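Local coordinates for protein putative alpha-L-fucosidase (Bacteroides thetaiotaomicron, PDB 4H41) that is a putative alpha-L-fucosidase with a TIM-barrel fold, probably hydrolysing fucosyl linkages in host glycans, at residues 27-32 and 335-340; 121-126 and 133-138; 129-134 and 169-174; 272-277 and 291-296. One frame throughout, in Å; residues are numbered along the deposited sequence.

Interaction 1 of 4, residues 27-32 and 335-340; sequences PKNNGL and EYFEIK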
# COMPACT_ATOMS: atom_id res chain seq x y z
N PRO B 27 -16.06 -10.79 26.59
CA PRO B 27 -15.16 -11.48 27.53
C PRO B 27 -13.70 -11.50 27.05
O PRO B 27 -13.42 -11.69 25.86
CB PRO B 27 -15.74 -12.90 27.62
CG PRO B 27 -17.17 -12.75 27.21
CD PRO B 27 -17.15 -11.69 26.14
N LYS B 28 -12.79 -11.27 27.97
CA LYS B 28 -11.36 -11.25 27.66
C LYS B 28 -10.79 -12.69 27.65
O LYS B 28 -11.41 -13.62 28.17
CB LYS B 28 -10.59 -10.37 28.63
CG LYS B 28 -10.52 -10.97 30.05
CD LYS B 28 -10.24 -9.95 31.12
CE LYS B 28 -10.17 -10.64 32.47
NZ LYS B 28 -9.75 -9.71 33.56
N ASN B 29 -9.64 -12.85 27.04
CA ASN B 29 -8.91 -14.14 26.92
C ASN B 29 -9.85 -15.26 26.52
O ASN B 29 -9.81 -16.33 27.09
CB ASN B 29 -8.20 -14.50 28.25
CG ASN B 29 -7.26 -15.67 28.09
OD1 ASN B 29 -6.75 -15.92 26.98
ND2 ASN B 29 -7.08 -16.44 29.14
N ASN B 30 -10.65 -15.04 25.48
CA ASN B 30 -11.66 -16.01 25.08
C ASN B 30 -11.39 -16.55 23.69
O ASN B 30 -12.29 -17.10 23.08
CB ASN B 30 -13.03 -15.31 25.19
CG ASN B 30 -14.23 -16.20 24.97
OD1 ASN B 30 -14.27 -17.34 25.41
ND2 ASN B 30 -15.27 -15.66 24.39
N GLY B 31 -10.13 -16.51 23.26
CA GLY B 31 -9.69 -17.07 21.99
C GLY B 31 -8.41 -17.84 22.23
O GLY B 31 -7.77 -17.73 23.26
N LEU B 32 -8.03 -18.60 21.29
CA LEU B 32 -6.80 -19.36 21.37
C LEU B 32 -5.65 -18.41 21.14
O LEU B 32 -5.63 -17.70 20.13
CB LEU B 32 -6.87 -20.45 20.30
CG LEU B 32 -5.72 -21.43 20.18
CD1 LEU B 32 -5.40 -22.10 21.49
CD2 LEU B 32 -6.06 -22.46 19.15
N GLU B 335 -3.89 -6.31 25.26
CA GLU B 335 -4.96 -5.90 26.14
C GLU B 335 -6.03 -6.99 26.31
O GLU B 335 -6.45 -7.32 27.41
CB GLU B 335 -5.59 -4.59 25.62
CG GLU B 335 -4.69 -3.41 25.90
CD GLU B 335 -5.13 -2.07 25.35
OE1 GLU B 335 -6.15 -2.04 24.62
OE2 GLU B 335 -4.38 -1.08 25.52
N TYR B 336 -6.44 -7.60 25.22
CA TYR B 336 -7.45 -8.67 25.22
C TYR B 336 -6.99 -9.91 25.93
O TYR B 336 -7.80 -10.53 26.62
CB TYR B 336 -7.82 -8.98 23.77
CG TYR B 336 -8.79 -10.13 23.58
CD1 TYR B 336 -10.16 -9.95 23.75
CD2 TYR B 336 -8.33 -11.40 23.26
CE1 TYR B 336 -11.05 -11.01 23.57
CE2 TYR B 336 -9.22 -12.48 23.12
CZ TYR B 336 -10.57 -12.27 23.21
OH TYR B 336 -11.40 -13.35 23.02
N PHE B 337 -5.69 -10.25 25.83
CA PHE B 337 -5.12 -11.42 26.44
C PHE B 337 -4.42 -11.14 27.76
O PHE B 337 -3.86 -12.06 28.34
CB PHE B 337 -4.14 -12.09 25.47
CG PHE B 337 -4.88 -12.90 24.43
CD1 PHE B 337 -5.66 -13.99 24.80
CD2 PHE B 337 -4.75 -12.62 23.09
CE1 PHE B 337 -6.31 -14.77 23.84
CE2 PHE B 337 -5.45 -13.36 22.12
CZ PHE B 337 -6.24 -14.42 22.50
N GLU B 338 -4.47 -9.90 28.24
CA GLU B 338 -3.90 -9.45 29.50
C GLU B 338 -2.42 -9.84 29.60
O GLU B 338 -1.96 -10.37 30.61
CB GLU B 338 -4.72 -9.98 30.69
CG GLU B 338 -6.11 -9.39 30.68
CD GLU B 338 -6.86 -9.62 31.97
OE1 GLU B 338 -6.93 -10.78 32.41
OE2 GLU B 338 -7.37 -8.64 32.54
N ILE B 339 -1.67 -9.56 28.52
CA ILE B 339 -0.24 -9.87 28.46
C ILE B 339 0.52 -8.65 28.89
O ILE B 339 0.38 -7.58 28.28
CB ILE B 339 0.15 -10.32 27.03
CG1 ILE B 339 -0.61 -11.61 26.64
CG2 ILE B 339 1.67 -10.51 26.94
CD1 ILE B 339 -0.49 -11.98 25.20
N LYS B 340 1.44 -8.82 29.85
CA LYS B 340 2.22 -7.70 30.36
C LYS B 340 3.36 -7.27 29.42
O LYS B 340 3.77 -8.03 28.49
CB LYS B 340 2.78 -8.03 31.77
CG LYS B 340 4.17 -8.66 31.80
CD LYS B 340 4.47 -9.64 32.98
CE LYS B 340 5.76 -9.35 33.74
NZ LYS B 340 5.59 -9.33 35.22
OXT LYS B 340 3.87 -6.16 29.65
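Lys28 and Glu338 form the one salt bridge of this contact, with NZ of Lys28 2.8 Å from OE2 of Glu338 and lying above the carboxylate plane. Lys28 starts with CG wedged between its backbone N and carbonyl carbon (chi1 70°), after which its extended chain crosses the Glu338 side chain at a slant. Deeper in, the backbone N of Asn29 donates to O of Tyr336 at 3.0 Å, taking up a carbonyl near the end of helix 324-337, which closes in a Schellman motif with Glu338 at positive phi. The phenol of Tyr336 reaches the loop: its OH accepts from Asn30 N at 3.1 Å in a bent bond (136°) and also bonds weakly to Glu298, while Asn29 N sits over the centre of one ring face. Phe337 offers its edge instead. OD1 of Asn29 lies in the ring plane, 3.1 Å from CD1 of Phe337, and O of Gly31 is 3.4 Å from CE1 of Phe337. The chemistry is therefore graded, from an ion pair at the exposed surface to polar loop atoms met by two buried aromatic rings, and it ties the loop before strand 34-39 to the final helix of the barrel.

Interaction 2 of 4, residues 121-126 and 133-138; sequences YDSGRY and SWEIED. With NA (sodium ion), chain Q.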
# COMPACT_ATOMS: atom_id res chain seq x y z
N TYR B 121 11.51 -26.40 0.16
CA TYR B 121 11.79 -25.60 -1.01
C TYR B 121 10.57 -25.58 -1.96
O TYR B 121 9.93 -26.61 -2.17
CB TYR B 121 13.03 -26.16 -1.73
CG TYR B 121 13.35 -25.49 -3.04
CD1 TYR B 121 13.77 -24.17 -3.09
CD2 TYR B 121 13.18 -26.16 -4.24
CE1 TYR B 121 14.04 -23.54 -4.31
CE2 TYR B 121 13.43 -25.55 -5.46
CZ TYR B 121 13.84 -24.23 -5.50
OH TYR B 121 14.01 -23.67 -6.73
N ASP B 122 10.31 -24.43 -2.56
CA ASP B 122 9.24 -24.22 -3.53
C ASP B 122 9.88 -23.88 -4.88
O ASP B 122 10.38 -22.76 -5.07
CB ASP B 122 8.30 -23.12 -3.03
CG ASP B 122 7.08 -22.85 -3.91
OD1 ASP B 122 7.03 -23.38 -5.05
OD2 ASP B 122 6.23 -22.05 -3.50
N SER B 123 9.86 -24.82 -5.82
CA SER B 123 10.53 -24.60 -7.12
C SER B 123 9.78 -23.73 -8.10
O SER B 123 10.38 -23.34 -9.10
CB SER B 123 10.81 -25.93 -7.82
OG SER B 123 9.64 -26.47 -8.43
N GLY B 124 8.49 -23.53 -7.90
CA GLY B 124 7.63 -22.80 -8.82
C GLY B 124 6.93 -23.72 -9.82
O GLY B 124 5.95 -23.31 -10.43
N ARG B 125 7.38 -24.97 -9.98
CA ARG B 125 6.83 -25.93 -10.95
C ARG B 125 5.39 -26.30 -10.63
O ARG B 125 4.56 -26.38 -11.54
CB ARG B 125 7.68 -27.21 -11.01
CG ARG B 125 9.03 -26.97 -11.66
CD ARG B 125 9.82 -28.27 -11.79
NE ARG B 125 11.25 -27.99 -12.00
CZ ARG B 125 12.20 -27.97 -11.07
NH1 ARG B 125 11.92 -28.29 -9.82
NH2 ARG B 125 13.45 -27.67 -11.40
N TYR B 126 5.07 -26.52 -9.35
CA TYR B 126 3.70 -26.78 -8.96
C TYR B 126 2.82 -25.56 -9.29
O TYR B 126 1.75 -25.70 -9.90
CB TYR B 126 3.61 -27.14 -7.46
CG TYR B 126 2.26 -26.83 -6.85
CD1 TYR B 126 1.11 -27.50 -7.27
CD2 TYR B 126 2.13 -25.90 -5.83
CE1 TYR B 126 -0.13 -27.23 -6.71
CE2 TYR B 126 0.88 -25.62 -5.27
CZ TYR B 126 -0.24 -26.31 -5.68
OH TYR B 126 -1.49 -26.07 -5.16
N SER B 133 3.41 -32.98 -7.39
CA SER B 133 4.45 -34.01 -7.39
C SER B 133 5.77 -33.47 -7.98
O SER B 133 6.81 -34.05 -7.69
CB SER B 133 3.97 -35.28 -8.10
OG SER B 133 3.86 -35.10 -9.50
N TRP B 134 5.76 -32.32 -8.74
CA TRP B 134 6.99 -31.69 -9.24
C TRP B 134 7.89 -31.20 -8.11
O TRP B 134 9.08 -31.02 -8.34
CB TRP B 134 6.68 -30.48 -10.13
CG TRP B 134 6.14 -30.82 -11.47
CD1 TRP B 134 4.90 -30.53 -11.95
CD2 TRP B 134 6.87 -31.41 -12.56
NE1 TRP B 134 4.77 -31.00 -13.24
CE2 TRP B 134 5.96 -31.54 -13.64
CE3 TRP B 134 8.18 -31.86 -12.72
CZ2 TRP B 134 6.34 -32.08 -14.87
CZ3 TRP B 134 8.56 -32.42 -13.94
CH2 TRP B 134 7.62 -32.60 -14.96
N GLU B 135 7.34 -30.95 -6.91
CA GLU B 135 8.14 -30.41 -5.81
C GLU B 135 8.95 -31.46 -5.06
O GLU B 135 9.81 -31.12 -4.24
CB GLU B 135 7.21 -29.68 -4.85
CG GLU B 135 6.48 -28.49 -5.49
CD GLU B 135 7.42 -27.46 -6.09
OE1 GLU B 135 8.55 -27.32 -5.57
OE2 GLU B 135 7.11 -26.92 -7.17
N ILE B 136 8.70 -32.73 -5.33
CA ILE B 136 9.38 -33.80 -4.59
C ILE B 136 10.89 -33.82 -4.85
O ILE B 136 11.66 -33.90 -3.90
CB ILE B 136 8.78 -35.18 -4.94
CG1 ILE B 136 7.27 -35.26 -4.58
CG2 ILE B 136 9.56 -36.29 -4.19
CD1 ILE B 136 6.59 -36.42 -5.22
N GLU B 137 11.32 -33.82 -6.13
CA GLU B 137 12.72 -34.07 -6.47
C GLU B 137 13.71 -33.11 -5.84
O GLU B 137 14.67 -33.59 -5.23
CB GLU B 137 12.93 -34.09 -7.98
CG GLU B 137 14.31 -34.63 -8.37
CD GLU B 137 14.40 -35.21 -9.76
OE1 GLU B 137 13.72 -34.67 -10.67
OE2 GLU B 137 15.15 -36.19 -9.95
N ASP B 138 13.54 -31.81 -5.97
CA ASP B 138 14.51 -30.85 -5.37
C ASP B 138 14.54 -30.98 -3.87
O ASP B 138 15.60 -30.87 -3.27
CB ASP B 138 14.20 -29.40 -5.74
CG ASP B 138 14.41 -29.05 -7.21
OD1 ASP B 138 15.24 -29.69 -7.87
OD2 ASP B 138 13.66 -28.22 -7.71
NA NA Q . 4.25 -37.30 -10.46
O HOH W 1 5.66 -24.55 -7.09
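Where strand 115-119 of the TIM barrel gives way to the loop and short helix 125-129, the carboxylate of Glu135 grips the turn formed by Ser123, Gly124, Arg125 and Tyr126. Its chain is turned about the CB-CG bond (chi2 -57°), which brings CD back toward that turn. OE1 accepts from the backbone N of Ser123 at 2.8 Å in a nearly straight bond (173°). OE2 takes two protein donors: OG of Ser123 at 2.9 Å on the syn side, and the backbone N of Tyr126 at 3.0 Å on the anti lone pair. Asp122 brings a like charge close, its OD1 lying 4.1 Å from OE2 of Glu135. Water 1 donates to each of the two carboxylates and probably eases their repulsion. OD1 of Asp122 also accepts from Gly124 N, closing an Asx turn, while its OD2 is held by Trp127 and His44.

Further along, Arg125 runs out extended across Asp138, and its NH1 meets OD2 of Asp138 at 2.7 Å, with the oxygen in the guanidinium plane. That oxygen also lies at the edge of the Tyr121 ring, and OD1 of Asp138 is bonded to Tyr88. At the base of the Arg125 side chain, CB packs on CB of Trp134 at 3.5 Å, beside a bound polyether (PG6), probably from the crystallisation liquor. The Asx turn thus leads into an N-cap glycine, and Glu135 holds the N-H before it and that of Tyr126 in the first helical turn, in a loop following a barrel strand.

Interaction 3 of 4, residues 129-134 and 169-174; sequences TGDLSW and ATKGAI. With NA (sodium ion), chain Q.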
# COMPACT_ATOMS: atom_id res chain seq x y z
N THR B 129 2.03 -25.51 -13.01
CA THR B 129 1.35 -26.66 -13.62
C THR B 129 0.10 -27.16 -12.90
O THR B 129 -0.71 -27.82 -13.53
CB THR B 129 2.31 -27.85 -13.68
OG1 THR B 129 2.65 -28.25 -12.34
CG2 THR B 129 3.56 -27.57 -14.52
N GLY B 130 0.03 -26.98 -11.59
CA GLY B 130 -1.05 -27.53 -10.78
C GLY B 130 -0.76 -28.92 -10.28
O GLY B 130 -1.60 -29.51 -9.59
N ASP B 131 0.46 -29.47 -10.56
CA ASP B 131 0.82 -30.82 -10.14
C ASP B 131 1.85 -30.71 -9.03
O ASP B 131 3.00 -30.33 -9.28
CB ASP B 131 1.31 -31.63 -11.33
CG ASP B 131 1.78 -33.05 -11.04
OD1 ASP B 131 1.95 -33.38 -9.86
OD2 ASP B 131 1.97 -33.81 -11.99
N LEU B 132 1.46 -31.04 -7.80
CA LEU B 132 2.37 -30.88 -6.66
C LEU B 132 3.51 -31.88 -6.64
O LEU B 132 4.52 -31.60 -5.98
CB LEU B 132 1.59 -30.97 -5.34
CG LEU B 132 2.30 -30.52 -4.06
CD1 LEU B 132 2.92 -29.16 -4.18
CD2 LEU B 132 1.35 -30.53 -2.88
N SER B 133 3.41 -32.98 -7.39
CA SER B 133 4.45 -34.01 -7.39
C SER B 133 5.77 -33.47 -7.98
O SER B 133 6.81 -34.05 -7.69
CB SER B 133 3.97 -35.28 -8.10
OG SER B 133 3.86 -35.10 -9.50
N TRP B 134 5.76 -32.32 -8.74
CA TRP B 134 6.99 -31.69 -9.24
C TRP B 134 7.89 -31.20 -8.11
O TRP B 134 9.08 -31.02 -8.34
CB TRP B 134 6.68 -30.48 -10.13
CG TRP B 134 6.14 -30.82 -11.47
CD1 TRP B 134 4.90 -30.53 -11.95
CD2 TRP B 134 6.87 -31.41 -12.56
NE1 TRP B 134 4.77 -31.00 -13.24
CE2 TRP B 134 5.96 -31.54 -13.64
CE3 TRP B 134 8.18 -31.86 -12.72
CZ2 TRP B 134 6.34 -32.08 -14.87
CZ3 TRP B 134 8.56 -32.42 -13.94
CH2 TRP B 134 7.62 -32.60 -14.96
N ALA B 169 -8.74 -31.06 -3.73
CA ALA B 169 -8.13 -32.25 -4.34
C ALA B 169 -7.19 -31.77 -5.46
O ALA B 169 -7.58 -30.91 -6.26
CB ALA B 169 -9.20 -33.17 -4.89
N THR B 170 -5.92 -32.18 -5.41
CA THR B 170 -4.88 -31.64 -6.31
C THR B 170 -4.05 -32.77 -6.87
O THR B 170 -3.64 -33.67 -6.14
CB THR B 170 -4.00 -30.67 -5.50
OG1 THR B 170 -4.76 -29.51 -5.18
CG2 THR B 170 -2.74 -30.22 -6.24
N LYS B 171 -3.75 -32.70 -8.18
CA LYS B 171 -2.93 -33.70 -8.85
C LYS B 171 -1.59 -33.83 -8.13
O LYS B 171 -0.93 -32.82 -7.86
CB LYS B 171 -2.73 -33.28 -10.31
CG LYS B 171 -1.97 -34.27 -11.15
CD LYS B 171 -2.01 -33.87 -12.62
CE LYS B 171 -1.52 -34.97 -13.50
NZ LYS B 171 -1.51 -34.55 -14.93
N GLY B 172 -1.25 -35.06 -7.77
CA GLY B 172 0.02 -35.37 -7.12
C GLY B 172 0.21 -34.91 -5.68
O GLY B 172 1.27 -35.17 -5.12
N ALA B 173 -0.78 -34.25 -5.06
CA ALA B 173 -0.60 -33.71 -3.70
C ALA B 173 -0.45 -34.79 -2.64
O ALA B 173 0.44 -34.68 -1.79
CB ALA B 173 -1.74 -32.78 -3.32
N ILE B 174 -1.29 -35.82 -2.69
CA ILE B 174 -1.24 -36.87 -1.67
C ILE B 174 0.13 -37.59 -1.74
O ILE B 174 0.81 -37.75 -0.73
CB ILE B 174 -2.42 -37.86 -1.77
CG1 ILE B 174 -3.73 -37.18 -1.34
CG2 ILE B 174 -2.18 -39.10 -0.91
CD1 ILE B 174 -5.01 -37.96 -1.69
NA NA Q . 4.25 -37.30 -10.46
O HOH W 2 -4.62 -30.36 -9.72
O HOH W 3 1.39 -33.16 -14.47
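Asp131 and Lys171 lie obliquely across one another where two loops of the TIM barrel meet, one leading into helix 136-151 and the other into helix 173-187. Lys171 has CG anti to its backbone N (chi1 -176°) and is extended beyond it, its methylene groups running past the carboxylate: CG of Lys171 is 3.9 Å from CG of Asp131. The charges do not touch, with NZ of Lys171 4.6 Å from OD2 of Asp131; water 3 spans the gap, donating to OD2 and accepting a weak bond from NZ. Behind this pair the backbones are joined by Leu132 N donating to O of Lys171 at 3.0 Å. On the inner side, CD2 of Leu132 rests against CB of Ala173 at 3.8 Å, with Phe177 and Ile166 also packing on Leu132. Gly172, the N-cap of helix 173-187, sits close against Asp131 and Ser133, all three belonging to the PG6 pocket. Asp131 turns OD1 back on its own loop, where N and OG of Ser133 both donate to it from the same face of its plane, the first closing an Asx turn. This probably helps to orient the hydroxyl: OG of Ser133, one of five ligand atoms, binds the sodium ion at 2.4 Å.

Interaction 4 of 4, residues 272-277 and 291-296; sequences TNAESF and DKLRMK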
# COMPACT_ATOMS: atom_id res chain seq x y z
N THR B 272 -4.73 -23.78 13.79
CA THR B 272 -5.26 -22.72 12.94
C THR B 272 -4.11 -21.80 12.54
O THR B 272 -3.25 -21.48 13.36
CB THR B 272 -6.42 -21.93 13.56
OG1 THR B 272 -6.92 -21.05 12.55
CG2 THR B 272 -6.02 -21.12 14.79
N ASN B 273 -4.08 -21.41 11.26
CA ASN B 273 -3.15 -20.40 10.78
C ASN B 273 -4.00 -19.15 10.72
O ASN B 273 -4.77 -18.94 9.77
CB ASN B 273 -2.51 -20.77 9.45
CG ASN B 273 -1.67 -19.65 8.89
OD1 ASN B 273 -1.59 -18.57 9.45
ND2 ASN B 273 -1.04 -19.89 7.76
N ALA B 274 -3.97 -18.41 11.82
CA ALA B 274 -4.76 -17.20 12.01
C ALA B 274 -4.09 -16.04 11.32
O ALA B 274 -3.14 -15.48 11.84
CB ALA B 274 -4.96 -16.91 13.49
N GLU B 275 -4.55 -15.72 10.12
CA GLU B 275 -3.98 -14.63 9.33
C GLU B 275 -4.13 -13.30 10.05
O GLU B 275 -5.24 -12.93 10.44
CB GLU B 275 -4.63 -14.59 7.97
CG GLU B 275 -4.33 -15.84 7.17
CD GLU B 275 -4.96 -15.90 5.79
OE1 GLU B 275 -5.92 -15.13 5.55
OE2 GLU B 275 -4.38 -16.58 4.91
N SER B 276 -3.02 -12.56 10.18
CA SER B 276 -3.01 -11.27 10.88
C SER B 276 -2.95 -10.10 9.91
O SER B 276 -2.79 -8.94 10.33
CB SER B 276 -1.90 -11.26 11.92
OG SER B 276 -0.67 -11.70 11.39
N PHE B 277 -3.23 -10.38 8.61
CA PHE B 277 -3.36 -9.37 7.56
C PHE B 277 -4.82 -9.37 7.10
O PHE B 277 -5.52 -10.38 7.28
CB PHE B 277 -2.40 -9.61 6.41
CG PHE B 277 -2.60 -10.93 5.71
CD1 PHE B 277 -2.00 -12.08 6.19
CD2 PHE B 277 -3.46 -11.03 4.63
CE1 PHE B 277 -2.20 -13.30 5.56
CE2 PHE B 277 -3.65 -12.26 3.99
CZ PHE B 277 -2.98 -13.37 4.44
N ASP B 291 -10.58 -6.88 15.84
CA ASP B 291 -11.83 -7.64 16.10
C ASP B 291 -12.01 -8.79 15.14
O ASP B 291 -12.53 -9.81 15.54
CB ASP B 291 -13.09 -6.76 16.09
CG ASP B 291 -13.42 -6.15 17.44
OD1 ASP B 291 -12.82 -6.58 18.46
OD2 ASP B 291 -14.37 -5.33 17.51
N LYS B 292 -11.48 -8.68 13.91
CA LYS B 292 -11.56 -9.82 12.99
C LYS B 292 -10.65 -10.94 13.45
O LYS B 292 -11.05 -12.12 13.44
CB LYS B 292 -11.21 -9.41 11.57
CG LYS B 292 -12.25 -8.49 10.94
CD LYS B 292 -11.77 -7.95 9.59
CE LYS B 292 -12.78 -6.97 9.00
NZ LYS B 292 -12.34 -6.53 7.65
N LEU B 293 -9.42 -10.61 13.87
CA LEU B 293 -8.47 -11.60 14.37
C LEU B 293 -9.08 -12.26 15.63
O LEU B 293 -9.03 -13.48 15.81
CB LEU B 293 -7.13 -10.97 14.71
CG LEU B 293 -6.07 -11.95 15.23
CD1 LEU B 293 -5.78 -13.06 14.27
CD2 LEU B 293 -4.75 -11.24 15.52
N ARG B 294 -9.65 -11.43 16.50
CA ARG B 294 -10.25 -11.89 17.78
C ARG B 294 -11.33 -12.92 17.46
O ARG B 294 -11.41 -13.93 18.09
CB ARG B 294 -10.83 -10.70 18.58
CG ARG B 294 -11.44 -11.14 19.83
CD ARG B 294 -12.12 -10.07 20.62
NE ARG B 294 -13.02 -9.24 19.85
CZ ARG B 294 -14.27 -9.52 19.51
NH1 ARG B 294 -14.84 -10.65 19.89
NH2 ARG B 294 -14.99 -8.65 18.82
N MSE B 295 -12.21 -12.60 16.52
CA MSE B 295 -13.31 -13.53 16.19
C MSE B 295 -12.77 -14.88 15.67
O MSE B 295 -13.33 -15.92 15.99
CB MSE B 295 -14.24 -12.89 15.18
CG MSE B 295 -15.10 -11.82 15.78
SE MSE B 295 -16.32 -11.16 14.35
CE MSE B 295 -15.26 -10.92 12.80
N LYS B 296 -11.67 -14.87 14.91
CA LYS B 296 -11.08 -16.10 14.38
C LYS B 296 -10.45 -16.91 15.48
O LYS B 296 -10.62 -18.13 15.48
CB LYS B 296 -10.06 -15.77 13.26
CG LYS B 296 -10.76 -15.16 12.06
CD LYS B 296 -9.89 -14.92 10.84
CE LYS B 296 -8.62 -14.16 11.10
NZ LYS B 296 -7.79 -14.05 9.88
O HOH W 4 -8.21 -18.82 13.56
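Lys296 reaches from helix 290-302 to the carbonyl of Glu275 in the loop after strand 269-273, joining two elements of a beta-alpha-beta unit of the TIM barrel. Its CB points toward that loop, and CG stands anti to the carbonyl carbon, beside the backbone N (chi1 -66°). CD continues the chain in extended form. The bend comes at the next bond (chi3 -52°), which swings CE round to 3.7 Å from O of Glu275. At the tip, NZ of Lys296 donates to O of Glu275 at 2.8 Å; it lies in the carbonyl plane, on a lone pair, with a C=O...N angle of 129°. The same nitrogen comes within 3.7 Å of CB of Glu275. Its charge is answered by a salt bridge to Asp244, whose OD1 also accepts from the backbone N of Glu275, so that one aspartate oxygen probably helps to position both the ammonium and the loop. The carboxylate of Glu275 itself turns to Arg279.

One turn earlier on the helix, Leu293 supplies the apolar part. CG lies anti to the backbone N, and CD1 of Leu293 touches CB of Ala274 at 4.0 Å. The same methyl lies 3.9 Å from O of Glu275, the atom that the lysine bonds; Leu297 adds to the packing on Ala274. Asp291, Lys292, Arg294 and Met295 face a second subunit of the assembly. Nearer the strand, water 4 lies between the two elements, 2.8 Å from OG1 of Thr272, and gives a weak bond to the backbone O of Lys296.

How the interactions relate
All four contacts belong to one barrel, in two clusters. Interactions 2 and 3 are neighbours, their centres 10 Å apart, sharing Ser133 and Trp134; the Tyr126 ring of interaction 2 packs on Leu132 and Thr170 of interaction 3. Both include residues of the PG6 pocket and reach the sodium ion through Ser133. Interactions 1 and 4 form the other cluster, with centres 14 Å apart; CE1 of Tyr336 in interaction 1 lies 3.3 Å from CD of Arg294 in interaction 4. Interaction 1 is about 40 Å from interactions 2 and 3 between centres, across the chain's centre, and encloses all the others along the chain. Interaction 4 lies beside an unidentified bound ligand.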